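Side-chain contacts in glycosyl transferase family 8 (Streptococcus pneumoniae, PDB 5GVV), which transfers galactose from UDP-galactose to the terminal glucose of the already glycosylated serine-rich repeat protein PsrP, the third step of its O-glycosylation: residues Arg52-Leu55 with Gln56-Gly59; Lys151-Ser155 with Glu156-Gln160; Arg242-Glu245 with Val246-Tyr250. All coordinates share one frame; numbering follows the deposited sequence.

Contact 1: Arg52-Leu55 with Gln56-Gly59; sequences RIYL and QEMG
Arg52 to Glu57 keep helical backbone angles, and Gln56 N and Glu57 N reach back one turn to Arg52 O and Ile53 O, each at 3.0 Å. The side chains of Arg52 and Gln56 lie side by side and point the same way. Gln56 NE2 rests 3.5 Å from Arg52 CG, alongside the aliphatic part of the arginine. The guanidinium and amide planes are turned 49° apart. With CG beside its backbone N (chi1 -66°), Gln56 brings CG to 3.2 Å from Arg52 O, and the extended chain beyond lays the amide along Arg52. The polar ends are held elsewhere. Arg52 NE bonds to Leu62 O, Gln56 NE2 to Asp61 OD1 and Gln56 OE1 to Lys272 N. With both ends of the amide engaged, its rotation is fixed. Helix 45-57 is the crossover of a beta-alpha-beta unit, between strands 34-40 and 61-66 of the GT-A fold. Beside the first pair, Glu57 runs along Ile53, with Glu57 OE2 3.6 Å from the methyl CG2 of Ile53. Glu57 OE1 sits at the edge of the Tyr54 ring, 4.3 Å from Tyr54 CD1. The selenomethionine Met58 bends at chi3 (-69°) and brings CE loosely toward Leu55 CD2, at 4.4 Å. Cys28 of helix 17-30 touches both side chains, while helix 255-263 packs on Tyr54 and Met58. Tyr54 also meets Leu252 of the second subunit. Gly59, with positive phi, is the C-prime residue of a Schellman motif, and its N bonds to Gln56 O at 2.9 Å.

Contact 2: Lys151-Ser155 with Glu156-Gln160; sequences KKWGS and ETIRQ
Ile158 lays its CG2 methyl over one face of the Trp153 indole, 4.1 Å from Trp153 CE3 and offset toward the rim. The two side chains cross at about a right angle. The other branch of Ile158 packs on the backbone, with CG1 3.6 Å from Trp153 CA. A chi1 of -58° sets CG2 anti to the backbone N of Ile158, where it meets the ring, and leaves CG1 beside that N, against the main chain. Trp153 is fixed at its far side by a bond from NE1 to Tyr127 O, and Phe185 of helix 176-185 meets its ring. The pair spans a Schellman motif that ends helix 150-155. Thr157 turns the chain with positive phi. Ile158 N then bonds to Trp153 O at 3.2 Å. The inner bond, Thr157 N to Gly154 O, is weak at 3.5 Å. An apolar pair bracketing the turn in this way is the classic companion of the motif. Thr157 is also the residue just before helix 158-167, so the chain passes almost directly from one helix to the next. In the last turn Glu156 N bonds to Lys152 O at 2.9 Å. Ser155 OG folds back to Lys151 O at 2.8 Å, and that oxygen also accepts from Ser155 N. Lys152 and Glu156 run side by side, but Lys152 NZ stays 4.1 Å from Glu156 OE1, too far for a salt bridge. Lys152 makes a cation-pi contact with Tyr127. Across the turn itself, the junction relies mainly on backbone bonds and the Trp153-Ile158 packing; the Lys152-Glu156 pair probably adds a mild attraction.

Contact 3: Arg242-Glu245 with Val246-Tyr250; sequences RLRE and VWWEY
Arg244 and Trp248 run side by side, one turn apart on helix 244-251 of this GT-A glycosyltransferase, which packs on strands 109-111 and 225-227. Trp248 NE1 lies over one face of the Arg244 guanidinium, 3.9 Å from Arg244 NH2, with the two planes 36° apart. With CG anti to the backbone N (chi1 171°) and the chain extended to NE, Arg244 runs alongside the indole. The Trp248 ring edge meets Arg244 O, with Trp248 CD1 at 3.4 Å. Trp247 sets an edge against a face of Trp248, its CZ3 near the ring centre. Just before the helix, Leu243 CB touches Val246 CG2 at 4.1 Å. The outer shell fixes the polar ends. Trp248 NE1 bonds to Pro234 O, while Arg244 NH1 and NH2 bond to Ser239 OG and Asn236 O. Arg244 NE makes a salt bridge to Glu46 of the second subunit, tying this turn to the dimer. Trp247 stands about 10 Å, side chain to ligand, from both UDP and the manganese ion. Val246 packs on Tyr228, whose hydroxyl bonds to Leu243 O. Leu243 O also accepts from Val246 N, at 3.1 Å.

The three contacts come in series along the chain and do not touch. Centres of contacts 1 and 2 are about 30 Å apart, those of 1 and 3 about 25 Å, and those of 2 and 3 about 36 Å. Contact 1 lies on the crossover helix between two parallel strands of the seven-stranded sheet. Contact 2 follows strand 145-149 of the same sheet. Contact 3 packs on the two-stranded sheet 109-111/225-227. Helix 17-30 touches contacts 1 and 3. The Trp153 side chain of contact 2 is about 14 Å from UDP, farther than Trp247 of contact 3. Contacts 1 and 3 lie where the subunits meet, while contact 2 meets no other chain of the assembly.

Contact 1: Arg52-Leu55 with Gln56-Gly59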
ATOM      1  N   ARG A  52       1.306  -2.498 -15.997  1.00 11.48           N
ATOM      2  CA  ARG A  52       1.920  -2.817 -17.289  1.00 12.79           C
ATOM      3  C   ARG A  52       1.216  -2.075 -18.419  1.00 11.66           C
ATOM      4  O   ARG A  52       1.861  -1.582 -19.337  1.00 13.08           O
ATOM      5  CB  ARG A  52       1.893  -4.327 -17.556  1.00 13.36           C
ATOM      6  CG  ARG A  52       2.412  -4.724 -18.935  1.00 15.19           C
ATOM      7  CD  ARG A  52       2.470  -6.234 -19.103  1.00 16.00           C
ATOM      8  NE  ARG A  52       3.397  -6.836 -18.152  1.00 15.00           N
ATOM      9  CZ  ARG A  52       3.049  -7.735 -17.235  1.00 18.82           C
ATOM     10  NH1 ARG A  52       1.791  -8.159 -17.150  1.00 17.18           N
ATOM     11  NH2 ARG A  52       3.963  -8.221 -16.405  1.00 18.03           N
ATOM     12  N   ILE A  53      -0.109  -1.989 -18.336  1.00 11.67           N
ATOM     13  CA  ILE A  53      -0.889  -1.215 -19.299  1.00 14.11           C
ATOM     14  C   ILE A  53      -0.481   0.257 -19.299  1.00 13.00           C
ATOM     15  O   ILE A  53      -0.361   0.875 -20.362  1.00 14.89           O
ATOM     16  CB  ILE A  53      -2.397  -1.313 -19.005  1.00 14.75           C
ATOM     17  CG1 ILE A  53      -2.892  -2.742 -19.236  1.00 15.28           C
ATOM     18  CG2 ILE A  53      -3.183  -0.330 -19.869  1.00 17.08           C
ATOM     19  CD1 ILE A  53      -4.363  -2.954 -18.905  1.00 19.12           C
ATOM     20  N   TYR A  54      -0.279   0.821 -18.110  1.00 12.67           N
ATOM     21  CA  TYR A  54       0.148   2.215 -18.001  1.00 12.95           C
ATOM     22  C   TYR A  54       1.477   2.414 -18.718  1.00 11.70           C
ATOM     23  O   TYR A  54       1.639   3.356 -19.501  1.00 13.28           O
ATOM     24  CB  TYR A  54       0.302   2.625 -16.534  1.00 12.91           C
ATOM     25  CG  TYR A  54      -0.978   2.589 -15.736  1.00 12.32           C
ATOM     26  CD1 TYR A  54      -2.218   2.667 -16.364  1.00 16.70           C
ATOM     27  CD2 TYR A  54      -0.948   2.481 -14.354  1.00 13.43           C
ATOM     28  CE1 TYR A  54      -3.394   2.634 -15.631  1.00 13.78           C
ATOM     29  CE2 TYR A  54      -2.120   2.437 -13.614  1.00 12.56           C
ATOM     30  CZ  TYR A  54      -3.335   2.517 -14.259  1.00 15.32           C
ATOM     31  OH  TYR A  54      -4.503   2.482 -13.520  1.00 17.61           O
ATOM     32  N   LEU A  55       2.431   1.533 -18.434  1.00 13.24           N
ATOM     33  CA  LEU A  55       3.769   1.647 -19.002  1.00 12.64           C
ATOM     34  C   LEU A  55       3.727   1.556 -20.523  1.00 14.86           C
ATOM     35  O   LEU A  55       4.407   2.317 -21.211  1.00 13.34           O
ATOM     36  CB  LEU A  55       4.695   0.569 -18.432  1.00 13.52           C
ATOM     37  CG  LEU A  55       5.594   0.989 -17.268  1.00 14.47           C
ATOM     38  CD1 LEU A  55       6.547   2.081 -17.709  1.00 13.00           C
ATOM     39  CD2 LEU A  55       4.761   1.468 -16.093  1.00 14.29           C
ATOM     40  N   GLN A  56       2.919   0.634 -21.043  1.00 12.70           N
ATOM     41  CA  GLN A  56       2.787   0.460 -22.487  1.00 13.49           C
ATOM     42  C   GLN A  56       2.153   1.676 -23.161  1.00 13.50           C
ATOM     43  O   GLN A  56       2.546   2.063 -24.266  1.00 13.48           O
ATOM     44  CB  GLN A  56       1.978  -0.806 -22.794  1.00 15.32           C
ATOM     45  CG  GLN A  56       2.685  -2.099 -22.369  1.00 16.20           C
ATOM     46  CD  GLN A  56       1.848  -3.332 -22.612  1.00 18.84           C
ATOM     47  OE1 GLN A  56       0.659  -3.237 -22.916  1.00 20.98           O
ATOM     48  NE2 GLN A  56       2.461  -4.502 -22.477  1.00 17.29           N
ATOM     49  N   GLU A  57       1.172   2.275 -22.497  1.00 12.67           N
ATOM     50  CA  GLU A  57       0.505   3.452 -23.036  1.00 12.47           C
ATOM     51  C   GLU A  57       1.466   4.636 -23.121  1.00 13.41           C
ATOM     52  O   GLU A  57       1.255   5.558 -23.914  1.00 16.41           O
ATOM     53  CB  GLU A  57      -0.738   3.794 -22.199  1.00 15.24           C
ATOM     54  CG  GLU A  57      -1.872   2.789 -22.386  1.00 15.37           C
ATOM     55  CD  GLU A  57      -3.082   3.055 -21.507  1.00 19.54           C
ATOM     56  OE1 GLU A  57      -2.957   3.772 -20.493  1.00 20.24           O
ATOM     57  OE2 GLU A  57      -4.167   2.530 -21.834  1.00 28.16           O
HETATM   58  N   MSE A  58       2.507   4.580 -22.344  1.00 14.76           N
HETATM   59  CA  MSE A  58       3.513   5.626 -22.322  1.00 16.09           C
HETATM   60  C   MSE A  58       4.704   5.212 -23.201  1.00 16.30           C
HETATM   61  O   MSE A  58       5.727   5.864 -23.184  1.00 18.06           O
HETATM   62  CB  MSE A  58       3.930   6.015 -20.906  1.00 30.00           C
HETATM   63  CG  MSE A  58       2.769   6.659 -20.128  1.00 30.00           C
HETATM   64 SE   MSE A  58       3.513   7.160 -18.363  1.00 30.00          SE
HETATM   65  CE  MSE A  58       3.906   5.595 -17.345  1.00 30.00           C
ATOM     66  N   GLY A  59       4.538   4.137 -23.974  1.00 14.52           N
ATOM     67  CA  GLY A  59       5.543   3.674 -24.915  1.00 15.81           C
ATOM     68  C   GLY A  59       6.605   2.768 -24.325  1.00 16.13           C
ATOM     69  O   GLY A  59       7.688   2.621 -24.901  1.00 19.85           O
TER
HETATM   70  O   HOH W   1       6.972   4.312 -20.471  1.00 17.34           O

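Contact 2: Lys151-Ser155 with Glu156-Gln160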
ATOM      1  N   LYS A 151      26.016  -6.045 -19.910  1.00 27.83           N
ATOM      2  CA  LYS A 151      26.736  -7.022 -20.721  1.00 32.10           C
ATOM      3  C   LYS A 151      27.976  -7.523 -19.981  1.00 34.63           C
ATOM      4  O   LYS A 151      28.220  -8.731 -19.900  1.00 35.10           O
ATOM      5  CB  LYS A 151      27.125  -6.409 -22.066  1.00 32.54           C
ATOM      6  CG  LYS A 151      27.760  -7.396 -23.044  1.00 36.17           C
ATOM      7  CD  LYS A 151      28.315  -6.674 -24.269  1.00 42.09           C
ATOM      8  CE  LYS A 151      29.620  -7.306 -24.747  1.00 47.53           C
ATOM      9  NZ  LYS A 151      30.300  -6.492 -25.801  1.00 49.26           N
ATOM     10  N   LYS A 152      28.742  -6.582 -19.433  1.00 30.72           N
ATOM     11  CA  LYS A 152      29.943  -6.900 -18.666  1.00 31.93           C
ATOM     12  C   LYS A 152      29.628  -7.726 -17.419  1.00 33.81           C
ATOM     13  O   LYS A 152      30.365  -8.656 -17.079  1.00 32.88           O
ATOM     14  CB  LYS A 152      30.664  -5.614 -18.257  1.00 35.37           C
ATOM     15  CG  LYS A 152      31.554  -5.007 -19.329  1.00 39.68           C
ATOM     16  CD  LYS A 152      33.023  -5.239 -19.007  1.00 45.13           C
ATOM     17  CE  LYS A 152      33.325  -4.921 -17.549  1.00 42.22           C
ATOM     18  NZ  LYS A 152      34.765  -5.113 -17.202  1.00 46.84           N
ATOM     19  N   TRP A 153      28.540  -7.368 -16.739  1.00 30.95           N
ATOM     20  CA  TRP A 153      28.057  -8.114 -15.579  1.00 31.14           C
ATOM     21  C   TRP A 153      27.741  -9.565 -15.941  1.00 33.00           C
ATOM     22  O   TRP A 153      27.894 -10.470 -15.113  1.00 32.02           O
ATOM     23  CB  TRP A 153      26.810  -7.440 -15.000  1.00 29.09           C
ATOM     24  CG  TRP A 153      27.101  -6.208 -14.191  1.00 26.97           C
ATOM     25  CD1 TRP A 153      27.900  -5.159 -14.548  1.00 30.60           C
ATOM     26  CD2 TRP A 153      26.576  -5.886 -12.897  1.00 30.80           C
ATOM     27  NE1 TRP A 153      27.913  -4.212 -13.548  1.00 29.88           N
ATOM     28  CE2 TRP A 153      27.106  -4.636 -12.524  1.00 29.15           C
ATOM     29  CE3 TRP A 153      25.712  -6.538 -12.012  1.00 28.40           C
ATOM     30  CZ2 TRP A 153      26.796  -4.024 -11.308  1.00 29.94           C
ATOM     31  CZ3 TRP A 153      25.409  -5.930 -10.804  1.00 30.42           C
ATOM     32  CH2 TRP A 153      25.949  -4.688 -10.466  1.00 24.58           C
ATOM     33  N   GLY A 154      27.299  -9.782 -17.178  1.00 29.48           N
ATOM     34  CA  GLY A 154      26.992 -11.120 -17.652  1.00 35.45           C
ATOM     35  C   GLY A 154      28.230 -11.969 -17.871  1.00 34.02           C
ATOM     36  O   GLY A 154      28.299 -13.108 -17.407  1.00 40.03           O
ATOM     37  N   SER A 155      29.214 -11.409 -18.570  1.00 38.30           N
ATOM     38  CA  SER A 155      30.419 -12.147 -18.946  1.00 37.39           C
ATOM     39  C   SER A 155      31.408 -12.335 -17.800  1.00 38.39           C
ATOM     40  O   SER A 155      32.067 -13.372 -17.708  1.00 38.24           O
ATOM     41  CB  SER A 155      31.112 -11.475 -20.132  1.00 35.92           C
ATOM     42  OG  SER A 155      30.640 -10.154 -20.323  1.00 41.90           O
ATOM     43  N   GLU A 156      31.511 -11.339 -16.928  1.00 35.34           N
ATOM     44  CA  GLU A 156      32.442 -11.412 -15.809  1.00 37.76           C
ATOM     45  C   GLU A 156      31.843 -12.211 -14.652  1.00 37.24           C
ATOM     46  O   GLU A 156      32.459 -12.326 -13.595  1.00 39.11           O
ATOM     47  CB  GLU A 156      32.819 -10.004 -15.341  1.00 44.81           C
ATOM     48  CG  GLU A 156      34.263  -9.849 -14.883  1.00 47.70           C
ATOM     49  CD  GLU A 156      35.249 -10.000 -16.023  1.00 53.95           C
ATOM     50  OE1 GLU A 156      35.251  -9.136 -16.928  1.00 53.48           O
ATOM     51  OE2 GLU A 156      36.016 -10.987 -16.017  1.00 54.44           O
ATOM     52  N   THR A 157      30.655 -12.776 -14.865  1.00 37.77           N
ATOM     53  CA  THR A 157      29.924 -13.525 -13.830  1.00 36.68           C
ATOM     54  C   THR A 157      29.846 -12.794 -12.486  1.00 35.34           C
ATOM     55  O   THR A 157      30.164 -13.357 -11.436  1.00 32.54           O
ATOM     56  CB  THR A 157      30.476 -14.966 -13.618  1.00 39.42           C
ATOM     57  OG1 THR A 157      31.888 -15.004 -13.870  1.00 39.48           O
ATOM     58  CG2 THR A 157      29.778 -15.950 -14.545  1.00 37.86           C
ATOM     59  N   ILE A 158      29.407 -11.542 -12.530  1.00 33.19           N
ATOM     60  CA  ILE A 158      29.380 -10.692 -11.344  1.00 33.10           C
ATOM     61  C   ILE A 158      28.374 -11.169 -10.293  1.00 30.34           C
ATOM     62  O   ILE A 158      28.621 -11.044  -9.088  1.00 27.77           O
ATOM     63  CB  ILE A 158      29.102  -9.220 -11.721  1.00 36.80           C
ATOM     64  CG1 ILE A 158      30.172  -8.714 -12.693  1.00 35.59           C
ATOM     65  CG2 ILE A 158      29.060  -8.337 -10.483  1.00 31.81           C
ATOM     66  CD1 ILE A 158      31.579  -8.777 -12.124  1.00 32.40           C
ATOM     67  N   ARG A 159      27.249 -11.720 -10.751  1.00 31.86           N
ATOM     68  CA  ARG A 159      26.221 -12.222  -9.837  1.00 32.62           C
ATOM     69  C   ARG A 159      26.794 -13.261  -8.878  1.00 34.99           C
ATOM     70  O   ARG A 159      26.597 -13.173  -7.664  1.00 29.26           O
ATOM     71  CB  ARG A 159      25.028 -12.804 -10.607  1.00 33.04           C
ATOM     72  CG  ARG A 159      23.922 -13.389  -9.715  1.00 34.64           C
ATOM     73  CD  ARG A 159      23.955 -14.915  -9.709  1.00 34.84           C
ATOM     74  NE  ARG A 159      23.776 -15.455 -11.054  1.00 34.73           N
ATOM     75  CZ  ARG A 159      24.177 -16.664 -11.437  1.00 38.43           C
ATOM     76  NH1 ARG A 159      24.787 -17.468 -10.575  1.00 37.05           N
ATOM     77  NH2 ARG A 159      23.972 -17.070 -12.683  1.00 34.76           N
ATOM     78  N   GLN A 160      27.518 -14.233  -9.422  1.00 31.87           N
ATOM     79  CA  GLN A 160      28.103 -15.276  -8.593  1.00 35.30           C
ATOM     80  C   GLN A 160      29.203 -14.712  -7.697  1.00 36.44           C
ATOM     81  O   GLN A 160      29.370 -15.137  -6.548  1.00 36.69           O
ATOM     82  CB  GLN A 160      28.649 -16.412  -9.457  1.00 38.56           C
ATOM     83  CG  GLN A 160      28.727 -17.737  -8.714  1.00 40.19           C
ATOM     84  CD  GLN A 160      27.412 -18.097  -8.040  1.00 40.02           C
ATOM     85  OE1 GLN A 160      26.364 -18.136  -8.681  1.00 41.95           O
ATOM     86  NE2 GLN A 160      27.463 -18.355  -6.738  1.00 38.75           N
TER

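Contact 3: Arg242-Glu245 with Val246-Tyr250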
ATOM      1  N   ARG A 242      14.511  16.453   5.780  1.00 13.81           N
ATOM      2  CA  ARG A 242      13.838  17.409   4.905  1.00 15.50           C
ATOM      3  C   ARG A 242      13.228  16.739   3.682  1.00 14.11           C
ATOM      4  O   ARG A 242      13.603  15.613   3.330  1.00 14.36           O
ATOM      5  CB  ARG A 242      14.819  18.491   4.447  1.00 14.95           C
ATOM      6  CG  ARG A 242      15.260  19.456   5.536  1.00 14.94           C
ATOM      7  CD  ARG A 242      16.493  20.240   5.093  1.00 15.48           C
ATOM      8  NE  ARG A 242      17.610  19.350   4.787  1.00 16.15           N
ATOM      9  CZ  ARG A 242      18.689  19.709   4.099  1.00 18.47           C
ATOM     10  NH1 ARG A 242      18.802  20.947   3.640  1.00 16.20           N
ATOM     11  NH2 ARG A 242      19.657  18.832   3.863  1.00 15.08           N
ATOM     12  N   LEU A 243      12.277  17.440   3.058  1.00 13.48           N
ATOM     13  CA  LEU A 243      11.665  17.041   1.782  1.00 16.00           C
ATOM     14  C   LEU A 243      10.664  15.900   1.922  1.00 13.43           C
ATOM     15  O   LEU A 243      10.361  15.215   0.949  1.00 15.08           O
ATOM     16  CB  LEU A 243      12.724  16.712   0.716  1.00 13.58           C
ATOM     17  CG  LEU A 243      13.700  17.849   0.381  1.00 19.13           C
ATOM     18  CD1 LEU A 243      14.516  17.515  -0.861  1.00 16.55           C
ATOM     19  CD2 LEU A 243      12.963  19.168   0.208  1.00 15.74           C
ATOM     20  N   ARG A 244      10.151  15.714   3.133  1.00 15.56           N
ATOM     21  CA  ARG A 244       9.111  14.723   3.403  1.00 14.55           C
ATOM     22  C   ARG A 244       7.905  14.928   2.483  1.00 13.24           C
ATOM     23  O   ARG A 244       7.300  13.960   2.002  1.00 14.46           O
ATOM     24  CB  ARG A 244       8.672  14.833   4.864  1.00 17.84           C
ATOM     25  CG  ARG A 244       7.455  13.998   5.218  1.00 15.10           C
ATOM     26  CD  ARG A 244       7.027  14.218   6.657  1.00 16.03           C
ATOM     27  NE  ARG A 244       5.834  13.437   6.975  1.00 14.81           N
ATOM     28  CZ  ARG A 244       5.853  12.247   7.570  1.00 12.84           C
ATOM     29  NH1 ARG A 244       7.005  11.699   7.934  1.00 11.74           N
ATOM     30  NH2 ARG A 244       4.717  11.607   7.813  1.00 12.38           N
ATOM     31  N   GLU A 245       7.566  16.190   2.237  1.00 11.92           N
ATOM     32  CA  GLU A 245       6.401  16.540   1.421  1.00 14.14           C
ATOM     33  C   GLU A 245       6.502  16.077  -0.034  1.00 15.27           C
ATOM     34  O   GLU A 245       5.484  15.838  -0.694  1.00 12.27           O
ATOM     35  CB  GLU A 245       6.157  18.048   1.465  1.00 15.58           C
ATOM     36  CG  GLU A 245       7.298  18.891   0.905  1.00 19.13           C
ATOM     37  CD  GLU A 245       8.420  19.126   1.912  1.00 24.19           C
ATOM     38  OE1 GLU A 245       8.343  18.614   3.055  1.00 21.52           O
ATOM     39  OE2 GLU A 245       9.380  19.837   1.552  1.00 28.20           O
ATOM     40  N   VAL A 246       7.726  15.959  -0.539  1.00 14.36           N
ATOM     41  CA  VAL A 246       7.926  15.540  -1.925  1.00 12.83           C
ATOM     42  C   VAL A 246       7.503  14.085  -2.132  1.00 12.22           C
ATOM     43  O   VAL A 246       6.881  13.748  -3.150  1.00 13.33           O
ATOM     44  CB  VAL A 246       9.382  15.727  -2.372  1.00 12.55           C
ATOM     45  CG1 VAL A 246       9.558  15.275  -3.825  1.00 15.17           C
ATOM     46  CG2 VAL A 246       9.811  17.182  -2.200  1.00 13.85           C
ATOM     47  N   TRP A 247       7.825  13.221  -1.170  1.00 10.57           N
ATOM     48  CA  TRP A 247       7.473  11.810  -1.290  1.00 11.60           C
ATOM     49  C   TRP A 247       5.968  11.640  -1.316  1.00 12.05           C
ATOM     50  O   TRP A 247       5.441  10.870  -2.119  1.00  9.66           O
ATOM     51  CB  TRP A 247       8.061  10.969  -0.148  1.00 10.81           C
ATOM     52  CG  TRP A 247       7.846   9.474  -0.359  1.00 12.86           C
ATOM     53  CD1 TRP A 247       8.693   8.601  -0.998  1.00 11.70           C
ATOM     54  CD2 TRP A 247       6.704   8.699   0.044  1.00 12.92           C
ATOM     55  NE1 TRP A 247       8.148   7.337  -1.008  1.00 11.76           N
ATOM     56  CE2 TRP A 247       6.932   7.367  -0.370  1.00 10.84           C
ATOM     57  CE3 TRP A 247       5.516   8.995   0.727  1.00 12.16           C
ATOM     58  CZ2 TRP A 247       6.010   6.336  -0.131  1.00 13.98           C
ATOM     59  CZ3 TRP A 247       4.605   7.974   0.967  1.00 13.44           C
ATOM     60  CH2 TRP A 247       4.856   6.659   0.535  1.00 13.85           C
ATOM     61  N   TRP A 248       5.278  12.351  -0.429  1.00 10.40           N
ATOM     62  CA  TRP A 248       3.831  12.241  -0.344  1.00 11.96           C
ATOM     63  C   TRP A 248       3.139  12.763  -1.599  1.00 12.95           C
ATOM     64  O   TRP A 248       2.122  12.211  -2.030  1.00 14.09           O
ATOM     65  CB  TRP A 248       3.321  12.933   0.923  1.00  9.79           C
ATOM     66  CG  TRP A 248       3.579  12.079   2.114  1.00 10.27           C
ATOM     67  CD1 TRP A 248       4.602  12.198   3.010  1.00  9.57           C
ATOM     68  CD2 TRP A 248       2.837  10.920   2.506  1.00 10.20           C
ATOM     69  NE1 TRP A 248       4.526  11.201   3.950  1.00 11.99           N
ATOM     70  CE2 TRP A 248       3.447  10.401   3.664  1.00 10.60           C
ATOM     71  CE3 TRP A 248       1.703  10.278   1.998  1.00  9.72           C
ATOM     72  CZ2 TRP A 248       2.966   9.266   4.320  1.00 10.14           C
ATOM     73  CZ3 TRP A 248       1.224   9.147   2.650  1.00  9.97           C
ATOM     74  CH2 TRP A 248       1.853   8.655   3.797  1.00 11.79           C
ATOM     75  N   GLU A 249       3.699  13.814  -2.188  1.00 10.36           N
ATOM     76  CA  GLU A 249       3.175  14.383  -3.423  1.00 13.03           C
ATOM     77  C   GLU A 249       3.078  13.332  -4.532  1.00 15.34           C
ATOM     78  O   GLU A 249       2.108  13.304  -5.296  1.00 13.35           O
ATOM     79  CB  GLU A 249       4.070  15.534  -3.870  1.00 16.93           C
ATOM     80  CG  GLU A 249       3.619  16.231  -5.141  1.00 22.58           C
ATOM     81  CD  GLU A 249       4.486  17.432  -5.467  1.00 34.30           C
ATOM     82  OE1 GLU A 249       3.975  18.371  -6.119  1.00 39.14           O
ATOM     83  OE2 GLU A 249       5.671  17.442  -5.058  1.00 31.24           O
ATOM     84  N   TYR A 250       4.078  12.459  -4.622  1.00 13.81           N
ATOM     85  CA  TYR A 250       4.031  11.403  -5.624  1.00 12.32           C
ATOM     86  C   TYR A 250       3.237  10.179  -5.174  1.00 13.40           C
ATOM     87  O   TYR A 250       2.581   9.526  -5.991  1.00 14.86           O
ATOM     88  CB  TYR A 250       5.442  11.027  -6.077  1.00 12.43           C
ATOM     89  CG  TYR A 250       6.074  12.092  -6.937  1.00 14.29           C
ATOM     90  CD1 TYR A 250       5.803  12.160  -8.298  1.00 13.93           C
ATOM     91  CD2 TYR A 250       6.929  13.035  -6.391  1.00 12.84           C
ATOM     92  CE1 TYR A 250       6.375  13.138  -9.092  1.00 15.69           C
ATOM     93  CE2 TYR A 250       7.501  14.014  -7.176  1.00 14.89           C
ATOM     94  CZ  TYR A 250       7.220  14.058  -8.525  1.00 14.06           C
ATOM     95  OH  TYR A 250       7.793  15.035  -9.316  1.00 19.99           O
TER